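PDB 5IQK: beta-lactamase Rm3 from Uncultured bacterium, which hydrolyses the beta-lactam ring of antibiotics as a zinc-dependent metallo-beta-lactamase of subclass B3. Local coordinates for residues K55-I60 / F65-V70; E88-R91 / L96-A99; A183-G188 / D262-Q267; S195-P198 / A202-R205. All blocks are in the same frame, centred on the assembly; numbering follows the deposited sequence.

Interaction 1 (K55-I60 / F65-V70)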
loop_
_atom_site.group_PDB
_atom_site.type_symbol
_atom_site.label_atom_id
_atom_site.label_comp_id
_atom_site.label_asym_id
_atom_site.label_seq_id
_atom_site.Cartn_x
_atom_site.Cartn_y
_atom_site.Cartn_z
ATOM N N LYS A 55 -3.780 -12.866 -9.650
ATOM C CA LYS A 55 -4.035 -11.756 -10.550
ATOM C C LYS A 55 -2.804 -10.885 -10.668
ATOM O O LYS A 55 -2.443 -10.464 -11.763
ATOM C CB LYS A 55 -5.229 -10.942 -10.073
ATOM C CG LYS A 55 -6.535 -11.707 -10.161
ATOM C CD LYS A 55 -7.730 -10.783 -10.029
ATOM C CE LYS A 55 -9.022 -11.555 -10.076
ATOM N NZ LYS A 55 -10.199 -10.639 -10.274
ATOM N N ILE A 56 -2.157 -10.621 -9.535
ATOM C CA ILE A 56 -0.914 -9.848 -9.543
ATOM C C ILE A 56 0.164 -10.541 -10.371
ATOM O O ILE A 56 0.825 -9.906 -11.195
ATOM C CB ILE A 56 -0.395 -9.618 -8.117
ATOM C CG1 ILE A 56 -1.359 -8.683 -7.372
ATOM C CG2 ILE A 56 1.009 -9.027 -8.160
ATOM C CD1 ILE A 56 -1.116 -8.570 -5.836
ATOM N N ILE A 57 0.323 -11.844 -10.160
ATOM C CA ILE A 57 1.298 -12.641 -10.903
ATOM C C ILE A 57 1.002 -12.625 -12.403
ATOM O O ILE A 57 1.911 -12.451 -13.210
ATOM C CB ILE A 57 1.336 -14.092 -10.381
ATOM C CG1 ILE A 57 1.909 -14.108 -8.956
ATOM C CG2 ILE A 57 2.150 -14.990 -11.314
ATOM C CD1 ILE A 57 1.866 -15.455 -8.276
ATOM N N ALA A 58 -0.271 -12.779 -12.762
ATOM C CA ALA A 58 -0.676 -12.742 -14.165
ATOM C C ALA A 58 -0.368 -11.374 -14.764
ATOM O O ALA A 58 0.095 -11.274 -15.908
ATOM C CB ALA A 58 -2.160 -13.065 -14.301
ATOM N N ASN A 59 -0.602 -10.328 -13.973
ATOM C CA ASN A 59 -0.346 -8.956 -14.400
ATOM C C ASN A 59 1.145 -8.657 -14.594
ATOM O O ASN A 59 1.512 -7.920 -15.506
ATOM C CB ASN A 59 -0.939 -7.951 -13.393
ATOM C CG ASN A 59 -2.453 -7.841 -13.496
ATOM O OD1 ASN A 59 -3.050 -8.282 -14.475
ATOM N ND2 ASN A 59 -3.078 -7.211 -12.500
ATOM N N ILE A 60 1.994 -9.208 -13.729
ATOM C CA ILE A 60 3.433 -9.053 -13.880
ATOM C C ILE A 60 3.861 -9.669 -15.217
ATOM O O ILE A 60 4.614 -9.058 -15.965
ATOM C CB ILE A 60 4.203 -9.701 -12.711
ATOM C CG1 ILE A 60 3.933 -8.936 -11.413
ATOM C CG2 ILE A 60 5.714 -9.761 -12.994
ATOM C CD1 ILE A 60 4.472 -9.624 -10.178
ATOM N N PHE A 65 7.241 -9.266 -17.515
ATOM C CA PHE A 65 8.163 -9.589 -16.429
ATOM C C PHE A 65 7.796 -10.916 -15.774
ATOM O O PHE A 65 6.803 -11.540 -16.146
ATOM C CB PHE A 65 8.186 -8.458 -15.393
ATOM C CG PHE A 65 8.586 -7.126 -15.966
ATOM C CD1 PHE A 65 9.903 -6.890 -16.357
ATOM C CD2 PHE A 65 7.647 -6.119 -16.144
ATOM C CE1 PHE A 65 10.283 -5.670 -16.898
ATOM C CE2 PHE A 65 8.018 -4.894 -16.679
ATOM C CZ PHE A 65 9.342 -4.670 -17.059
ATOM N N ARG A 66 8.584 -11.337 -14.787
ATOM C CA ARG A 66 8.359 -12.623 -14.126
ATOM C C ARG A 66 8.370 -12.501 -12.604
ATOM O O ARG A 66 9.190 -11.777 -12.045
ATOM C CB ARG A 66 9.410 -13.648 -14.544
ATOM C CG ARG A 66 9.555 -13.828 -16.045
ATOM C CD ARG A 66 10.746 -14.698 -16.364
ATOM N NE ARG A 66 10.572 -16.055 -15.850
ATOM C CZ ARG A 66 11.527 -16.755 -15.245
ATOM N NH1 ARG A 66 12.742 -16.237 -15.096
ATOM N NH2 ARG A 66 11.274 -17.985 -14.812
ATOM N N ILE A 67 7.467 -13.227 -11.951
ATOM C CA ILE A 67 7.396 -13.243 -10.491
ATOM C C ILE A 67 8.703 -13.815 -9.946
ATOM O O ILE A 67 9.150 -13.456 -8.863
ATOM C CB ILE A 67 6.189 -14.074 -9.983
ATOM C CG1 ILE A 67 6.067 -13.983 -8.454
ATOM C CG2 ILE A 67 6.288 -15.523 -10.444
ATOM C CD1 ILE A 67 5.834 -12.583 -7.963
ATOM N N GLU A 68 9.348 -14.668 -10.745
ATOM C CA GLU A 68 10.593 -15.300 -10.344
ATOM C C GLU A 68 11.711 -14.273 -10.206
ATOM O O GLU A 68 12.733 -14.540 -9.578
ATOM C CB GLU A 68 10.997 -16.382 -11.363
ATOM C CG GLU A 68 10.096 -17.608 -11.366
ATOM C CD GLU A 68 8.858 -17.435 -12.236
ATOM O OE1 GLU A 68 8.723 -16.379 -12.897
ATOM O OE2 GLU A 68 8.011 -18.352 -12.249
ATOM N N ASP A 69 11.527 -13.106 -10.812
ATOM C CA ASP A 69 12.558 -12.074 -10.785
ATOM C C ASP A 69 12.310 -11.032 -9.698
ATOM O O ASP A 69 13.099 -10.107 -9.525
ATOM C CB ASP A 69 12.665 -11.398 -12.148
ATOM C CG ASP A 69 13.220 -12.336 -13.211
ATOM O OD1 ASP A 69 14.044 -13.203 -12.857
ATOM O OD2 ASP A 69 12.835 -12.208 -14.386
ATOM N N VAL A 70 11.200 -11.172 -8.984
ATOM C CA VAL A 70 10.946 -10.320 -7.830
ATOM C C VAL A 70 11.869 -10.729 -6.694
ATOM O O VAL A 70 11.860 -11.876 -6.267
ATOM C CB VAL A 70 9.475 -10.405 -7.389
ATOM C CG1 VAL A 70 9.275 -9.752 -6.009
ATOM C CG2 VAL A 70 8.594 -9.751 -8.426
#

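Interaction 2 (E88-R91 / L96-A99)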
loop_
_atom_site.group_PDB
_atom_site.type_symbol
_atom_site.label_atom_id
_atom_site.label_comp_id
_atom_site.label_asym_id
_atom_site.label_seq_id
_atom_site.Cartn_x
_atom_site.Cartn_y
_atom_site.Cartn_z
ATOM N N GLU A 88 1.603 -16.332 -1.022
ATOM C CA GLU A 88 1.712 -16.928 -2.359
ATOM C C GLU A 88 2.771 -16.227 -3.200
ATOM O O GLU A 88 3.541 -16.876 -3.910
ATOM C CB GLU A 88 0.359 -16.891 -3.083
ATOM C CG GLU A 88 0.410 -17.461 -4.504
ATOM C CD GLU A 88 -0.970 -17.766 -5.080
ATOM O OE1 GLU A 88 -1.983 -17.485 -4.401
ATOM O OE2 GLU A 88 -1.039 -18.291 -6.214
ATOM N N LEU A 89 2.804 -14.900 -3.130
ATOM C CA LEU A 89 3.792 -14.134 -3.872
ATOM C C LEU A 89 5.200 -14.491 -3.404
ATOM O O LEU A 89 6.119 -14.648 -4.223
ATOM C CB LEU A 89 3.536 -12.636 -3.727
ATOM C CG LEU A 89 2.237 -12.170 -4.385
ATOM C CD1 LEU A 89 1.924 -10.737 -4.006
ATOM C CD2 LEU A 89 2.324 -12.334 -5.915
ATOM N N GLN A 90 5.363 -14.657 -2.097
ATOM C CA GLN A 90 6.651 -15.084 -1.553
ATOM C C GLN A 90 7.045 -16.469 -2.048
ATOM O O GLN A 90 8.178 -16.677 -2.474
ATOM C CB GLN A 90 6.622 -15.072 -0.028
ATOM C CG GLN A 90 7.834 -15.726 0.624
ATOM C CD GLN A 90 8.002 -15.264 2.057
ATOM O OE1 GLN A 90 7.445 -15.860 2.981
ATOM N NE2 GLN A 90 8.780 -14.204 2.252
ATOM N N ARG A 91 6.113 -17.413 -2.012
ATOM C CA ARG A 91 6.409 -18.767 -2.470
ATOM C C ARG A 91 6.830 -18.794 -3.934
ATOM O O ARG A 91 7.737 -19.537 -4.309
ATOM C CB ARG A 91 5.208 -19.685 -2.270
ATOM C CG ARG A 91 5.072 -20.238 -0.867
ATOM C CD ARG A 91 4.107 -21.414 -0.846
ATOM N NE ARG A 91 2.822 -21.085 -1.462
ATOM C CZ ARG A 91 1.808 -20.517 -0.815
ATOM N NH1 ARG A 91 1.935 -20.204 0.468
ATOM N NH2 ARG A 91 0.671 -20.254 -1.449
ATOM N N LEU A 96 12.133 -12.144 0.086
ATOM C CA LEU A 96 11.814 -11.716 1.445
ATOM C C LEU A 96 10.732 -10.652 1.433
ATOM O O LEU A 96 10.610 -9.906 0.462
ATOM C CB LEU A 96 13.051 -11.181 2.158
ATOM C CG LEU A 96 14.072 -12.257 2.501
ATOM C CD1 LEU A 96 15.421 -11.632 2.798
ATOM C CD2 LEU A 96 13.559 -13.067 3.683
ATOM N N VAL A 97 9.953 -10.590 2.512
ATOM C CA VAL A 97 8.923 -9.571 2.667
ATOM C C VAL A 97 9.334 -8.567 3.746
ATOM O O VAL A 97 9.708 -8.954 4.853
ATOM C CB VAL A 97 7.552 -10.192 3.039
ATOM C CG1 VAL A 97 6.578 -9.123 3.434
ATOM C CG2 VAL A 97 6.999 -11.013 1.876
ATOM N N ALA A 98 9.270 -7.279 3.428
ATOM C CA ALA A 98 9.585 -6.256 4.422
ATOM C C ALA A 98 8.305 -5.588 4.919
ATOM O O ALA A 98 7.450 -5.189 4.130
ATOM C CB ALA A 98 10.541 -5.221 3.848
ATOM N N ALA A 99 8.190 -5.473 6.234
ATOM C CA ALA A 99 7.015 -4.881 6.860
ATOM C C ALA A 99 7.421 -4.242 8.167
ATOM O O ALA A 99 8.477 -4.568 8.714
ATOM C CB ALA A 99 5.945 -5.922 7.087
#

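Interaction 3 (A183-G188 / D262-Q267)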
loop_
_atom_site.group_PDB
_atom_site.type_symbol
_atom_site.label_atom_id
_atom_site.label_comp_id
_atom_site.label_asym_id
_atom_site.label_seq_id
_atom_site.Cartn_x
_atom_site.Cartn_y
_atom_site.Cartn_z
ATOM N N ALA A 183 -9.563 6.877 8.762
ATOM C CA ALA A 183 -10.065 6.467 10.071
ATOM C C ALA A 183 -11.378 5.690 9.938
ATOM O O ALA A 183 -12.476 6.231 10.169
ATOM C CB ALA A 183 -10.252 7.688 10.980
ATOM N N VAL A 184 -11.249 4.431 9.534
ATOM C CA VAL A 184 -12.370 3.508 9.467
ATOM C C VAL A 184 -12.028 2.308 10.348
ATOM O O VAL A 184 -10.850 2.040 10.616
ATOM C CB VAL A 184 -12.652 3.041 8.029
ATOM C CG1 VAL A 184 -12.898 4.233 7.133
ATOM C CG2 VAL A 184 -11.456 2.247 7.507
ATOM N N SER A 185 -13.055 1.596 10.807
ATOM C CA SER A 185 -12.871 0.523 11.786
ATOM C C SER A 185 -14.068 -0.420 11.798
ATOM O O SER A 185 -15.046 -0.204 11.084
ATOM C CB SER A 185 -12.704 1.113 13.192
ATOM O OG SER A 185 -13.943 1.666 13.615
ATOM N N ARG A 186 -14.013 -1.446 12.642
ATOM C CA ARG A 186 -15.234 -2.156 12.958
ATOM C C ARG A 186 -16.158 -1.210 13.736
ATOM O O ARG A 186 -15.688 -0.276 14.412
ATOM C CB ARG A 186 -14.938 -3.426 13.761
ATOM C CG ARG A 186 -14.511 -3.211 15.243
ATOM C CD ARG A 186 -13.932 -4.528 15.704
ATOM N NE ARG A 186 -13.425 -4.646 17.078
ATOM C CZ ARG A 186 -12.270 -4.134 17.516
ATOM N NH1 ARG A 186 -11.874 -4.369 18.756
ATOM N NH2 ARG A 186 -11.525 -3.350 16.738
ATOM N N PRO A 187 -17.477 -1.411 13.615
ATOM C CA PRO A 187 -18.370 -0.570 14.414
ATOM C C PRO A 187 -18.073 -0.708 15.902
ATOM O O PRO A 187 -17.747 -1.795 16.385
ATOM C CB PRO A 187 -19.766 -1.105 14.066
ATOM C CG PRO A 187 -19.602 -1.627 12.665
ATOM C CD PRO A 187 -18.218 -2.265 12.670
ATOM N N GLY A 188 -18.144 0.403 16.615
ATOM C CA GLY A 188 -17.923 0.373 18.048
ATOM C C GLY A 188 -16.516 0.753 18.465
ATOM O O GLY A 188 -16.327 1.212 19.584
ATOM N N ASP A 262 -12.020 14.372 10.876
ATOM C CA ASP A 262 -12.855 15.359 11.566
ATOM C C ASP A 262 -14.293 14.878 11.699
ATOM O O ASP A 262 -14.915 15.022 12.757
ATOM C CB ASP A 262 -12.849 16.703 10.834
ATOM C CG ASP A 262 -11.512 17.412 10.913
ATOM O OD1 ASP A 262 -10.747 17.141 11.863
ATOM O OD2 ASP A 262 -11.235 18.254 10.030
ATOM N N SER A 263 -14.813 14.298 10.624
ATOM C CA SER A 263 -16.171 13.761 10.624
ATOM C C SER A 263 -16.296 12.585 11.568
ATOM O O SER A 263 -17.298 12.446 12.271
ATOM C CB SER A 263 -16.588 13.323 9.221
ATOM O OG SER A 263 -16.744 14.437 8.374
ATOM N N ARG A 264 -15.288 11.722 11.544
ATOM C CA ARG A 264 -15.280 10.522 12.367
ATOM C C ARG A 264 -15.277 10.882 13.850
ATOM O O ARG A 264 -16.078 10.349 14.626
ATOM C CB ARG A 264 -14.064 9.653 12.012
ATOM C CG ARG A 264 -13.809 8.488 12.960
ATOM C CD ARG A 264 -14.963 7.512 12.985
ATOM N NE ARG A 264 -14.724 6.444 13.947
ATOM C CZ ARG A 264 -14.653 5.156 13.646
ATOM N NH1 ARG A 264 -14.829 4.757 12.390
ATOM N NH2 ARG A 264 -14.420 4.268 14.609
ATOM N N LEU A 265 -14.396 11.804 14.233
ATOM C CA LEU A 265 -14.327 12.274 15.621
ATOM C C LEU A 265 -15.619 12.938 16.065
ATOM O O LEU A 265 -16.020 12.813 17.220
ATOM C CB LEU A 265 -13.154 13.237 15.803
ATOM C CG LEU A 265 -11.806 12.537 15.619
ATOM C CD1 LEU A 265 -10.635 13.501 15.818
ATOM C CD2 LEU A 265 -11.709 11.344 16.564
ATOM N N ASP A 266 -16.272 13.654 15.157
ATOM C CA ASP A 266 -17.554 14.250 15.494
ATOM C C ASP A 266 -18.585 13.151 15.768
ATOM O O ASP A 266 -19.361 13.251 16.712
ATOM C CB ASP A 266 -18.034 15.191 14.387
ATOM C CG ASP A 266 -19.395 15.780 14.682
ATOM O OD1 ASP A 266 -19.501 16.607 15.616
ATOM O OD2 ASP A 266 -20.360 15.409 13.982
ATOM N N GLN A 267 -18.567 12.088 14.969
ATOM C CA GLN A 267 -19.483 10.963 15.181
ATOM C C GLN A 267 -19.193 10.238 16.495
ATOM O O GLN A 267 -20.118 9.832 17.192
ATOM C CB GLN A 267 -19.409 9.983 14.002
ATOM C CG GLN A 267 -19.975 10.546 12.697
ATOM C CD GLN A 267 -19.581 9.729 11.468
ATOM O OE1 GLN A 267 -18.869 8.730 11.573
ATOM N NE2 GLN A 267 -20.035 10.165 10.296
HETATM O O HOH W 1 -15.321 6.138 9.794
HETATM O O HOH W 2 -15.640 2.766 10.116
#

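Interaction 4 (S195-P198 / A202-R205)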
loop_
_atom_site.group_PDB
_atom_site.type_symbol
_atom_site.label_atom_id
_atom_site.label_comp_id
_atom_site.label_asym_id
_atom_site.label_seq_id
_atom_site.Cartn_x
_atom_site.Cartn_y
_atom_site.Cartn_z
ATOM N N SER A 195 -8.568 1.585 24.372
ATOM C CA SER A 195 -7.624 1.197 25.413
ATOM C C SER A 195 -6.497 0.342 24.823
ATOM O O SER A 195 -5.387 0.308 25.367
ATOM C CB SER A 195 -8.330 0.419 26.522
ATOM O OG SER A 195 -9.013 -0.702 25.981
ATOM N N GLU A 196 -6.776 -0.326 23.705
ATOM C CA GLU A 196 -5.779 -1.178 23.043
ATOM C C GLU A 196 -4.920 -0.389 22.072
ATOM O O GLU A 196 -3.747 -0.717 21.860
ATOM C CB GLU A 196 -6.458 -2.342 22.305
ATOM C CG GLU A 196 -7.219 -3.275 23.237
ATOM C CD GLU A 196 -6.305 -4.068 24.152
ATOM O OE1 GLU A 196 -6.707 -4.328 25.302
ATOM O OE2 GLU A 196 -5.186 -4.428 23.728
ATOM N N TYR A 197 -5.494 0.657 21.482
ATOM C CA TYR A 197 -4.738 1.492 20.548
ATOM C C TYR A 197 -4.830 2.958 20.969
ATOM O O TYR A 197 -5.405 3.780 20.251
ATOM C CB TYR A 197 -5.256 1.292 19.111
ATOM C CG TYR A 197 -4.424 1.938 18.009
ATOM C CD1 TYR A 197 -3.163 2.477 18.269
ATOM C CD2 TYR A 197 -4.913 2.013 16.707
ATOM C CE1 TYR A 197 -2.409 3.074 17.247
ATOM C CE2 TYR A 197 -4.162 2.602 15.679
ATOM C CZ TYR A 197 -2.917 3.132 15.963
ATOM O OH TYR A 197 -2.191 3.720 14.951
ATOM N N PRO A 198 -4.227 3.297 22.123
ATOM C CA PRO A 198 -4.391 4.655 22.650
ATOM C C PRO A 198 -3.672 5.699 21.830
ATOM O O PRO A 198 -4.041 6.869 21.920
ATOM C CB PRO A 198 -3.790 4.562 24.060
ATOM C CG PRO A 198 -2.826 3.442 23.988
ATOM C CD PRO A 198 -3.459 2.445 23.049
ATOM N N ALA A 202 -2.628 10.349 17.877
ATOM C CA ALA A 202 -1.266 10.855 17.727
ATOM C C ALA A 202 -0.626 10.272 16.461
ATOM O O ALA A 202 0.061 10.977 15.713
ATOM C CB ALA A 202 -0.439 10.524 18.954
ATOM N N ASP A 203 -0.857 8.984 16.225
ATOM C CA ASP A 203 -0.363 8.339 14.997
ATOM C C ASP A 203 -0.907 8.989 13.724
ATOM O O ASP A 203 -0.134 9.322 12.809
ATOM C CB ASP A 203 -0.728 6.855 14.981
ATOM C CG ASP A 203 0.219 6.008 15.787
ATOM O OD1 ASP A 203 1.184 6.563 16.344
ATOM O OD2 ASP A 203 -0.017 4.788 15.880
ATOM N N LEU A 204 -2.227 9.154 13.655
ATOM C CA LEU A 204 -2.848 9.764 12.479
ATOM C C LEU A 204 -2.336 11.179 12.234
ATOM O O LEU A 204 -1.994 11.517 11.100
ATOM C CB LEU A 204 -4.376 9.778 12.615
ATOM C CG LEU A 204 -5.151 8.486 12.326
ATOM C CD1 LEU A 204 -6.587 8.611 12.811
ATOM C CD2 LEU A 204 -5.124 8.145 10.835
ATOM N N ARG A 205 -2.269 12.001 13.281
ATOM C CA ARG A 205 -1.789 13.369 13.119
ATOM C C ARG A 205 -0.351 13.426 12.623
ATOM O O ARG A 205 -0.020 14.247 11.774
ATOM C CB ARG A 205 -1.891 14.168 14.428
ATOM C CG ARG A 205 -3.270 14.208 15.055
ATOM C CD ARG A 205 -4.200 15.096 14.254
ATOM N NE ARG A 205 -5.526 15.197 14.857
ATOM C CZ ARG A 205 -6.599 15.624 14.202
ATOM N NH1 ARG A 205 -6.491 15.982 12.926
ATOM N NH2 ARG A 205 -7.776 15.684 14.816
#

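Interaction 1 (K55-I60 / F65-V70)
Ile60, near the end of helix 53-62, meets the turn that follows with both branches of its side chain. The CG2 methyl, set anti to the backbone N by a chi1 of -67°, reaches CB of Phe65 at 3.7 Å, and the two side chains cross at about a right angle. The longer branch diverges from it, and CD1 of Ile60 touches CD1 of Ile67 at 3.9 Å and lies more loosely against CG2 of Val70. Ile67 points toward the helix and also meets Ile57, CG1 to CG1 at 4.2 Å, one helical turn before Ile60. Beta-branched residues suit this place because each offers two separate apolar arms. Phe65 gives the contact its CB and sends its ring away, edge-to-face with His42 and Tyr24. One backbone hydrogen bond crosses, from Phe65 N to Ile60 O at 3.1 Å. On the outer side, Arg66 pairs by charge alone with Glu68 and, at longer range, with Asp69. The chemistry is therefore divided: aliphatic contacts join the turn to the helix, a single backbone hydrogen bond ties the start of the 65-70 segment to the helix, and the charged groups stay at the surface.

Interaction 2 (E88-R91 / L96-A99)
Gln90 of helix 86-93 lays its amide nitrogen beside Val97 of strand 96-99, with NE2 3.7 Å from CG2. Its side chain is stretched out: CG stands anti to the backbone N (chi1 170°) and the next torsion is also extended, which carries the amide from the helix across to the strand. NE2 passes 4.0 Å from CA of Leu96 as well. A glutamine suits this buried place because its stem is long and its amide can both give and accept. NE2 donates to the carbonyl oxygens of Ala95 and Asp130, while OE1 takes a weak bond from the backbone N of Lys129. With bonds at both ends, the amide is held against rotation, and its polar atoms are satisfied although little water can reach them. Val97 turns its side chain toward the helix. CG2 lies anti to the carbonyl carbon, which brings that methyl to the glutamine, and the side chain also packs on Ile73 and Leu107. Leu96 points away, in the alternation expected of a strand. Helix 86-93 running through a short turn into parallel strand 96-99, beside strand 70-74, is the helix-on-sheet layering of the alpha-beta/beta-alpha metallo-beta-lactamase fold.

Interaction 3 (A183-G188 / D262-Q267)
Ser185 OG accepts a bond of 2.8 Å from NH2 of Arg264, nearly straight at 164°, and donates one of 2.7 Å to the carbonyl oxygen of Arg186. A weak third bond comes from NH1 of Arg264. The hydroxyl sits at the edge of the guanidinium and close to its plane, where the N-H groups point. It is brought there by a chi1 of 70°, which places OG between the backbone N and the carbonyl carbon. Arg264 leaves helix 249-269 with a bend at chi2, and its aliphatic part passes Ala183, CG to CB at 4.1 Å, before the charged end reaches the loop. Two waters also lie in the guanidinium plane, both at NH1. One accepts from NH1 of Arg264 at 3.0 Å and donates to Ala183 O at 2.9 Å; the other takes the N-H of Ser185 and a weaker bond from NH1. Arginine suits the place because it offers several N-H groups in one plane, and its NE forms a salt bridge with Glu268 on the same helix. With Glu268 paired to NE, the guanidinium still has NH1 and NH2 to bind a loop segment that carries no acid: a neutral hydroxyl and water-linked backbone atoms tie residues 183-185 to the C-terminal helix.

Interaction 4 (S195-P198 / A202-R205)
Tyr197 brings the hydroxyl end of its ring over to Asp203, and the contact between the two segments rests on this pair. OH donates to OD2 at 2.6 Å, a short bond between a phenol and a carboxylate. OD2 lies at the ring edge, in its plane, 3.2 Å from CE1, while the carboxylate is turned 57° from the ring. The lone pair used is the anti one, facing away from OD1; OD1 in turn is hydrogen-bonded by ND2 of Asn199. Each carboxylate oxygen thus has a donor, which would probably stabilise the charged form of the acid. With chi1 at -171°, CG of Tyr197 stands anti to the backbone N and the ring extends from the loop toward the helix. A tyrosine suits this buried position, since its ring can pack with Pro153 and Pro157 while its one polar atom is met by the aspartate. Asp203 points toward the loop and offers two acceptors, one for the phenol and one for Asn199; its side chain also touches Pro153. The arrangement is a link between a loop and a helix start: the loop between strand 171-178 and helix 200-212 is bonded back, through Tyr197, to the first turn of the helix it leads into.

Overall arrangement
The four contacts form two pairs. Interactions 1 and 2 have centres 13 Å apart and touch through Leu89, whose CD2 lies 3.5 Å from CG1 of Ile57, so helices 53-62 and 86-93 are in contact. Interactions 3 and 4 are also 13 Å apart: Ala183 CB meets Leu204 CD1 at 4.2 Å, and interaction 4 is nested within the chain segment that interaction 3 closes. The pairs are far apart, with 37 Å between the centres of interactions 1 and 3, on opposite sides of the chain's centre. In the second pair the Val184 side chain, which touches the zinc ligand His155, is about 6 Å from a bound zinc ion, and that of Tyr197 about 11 Å.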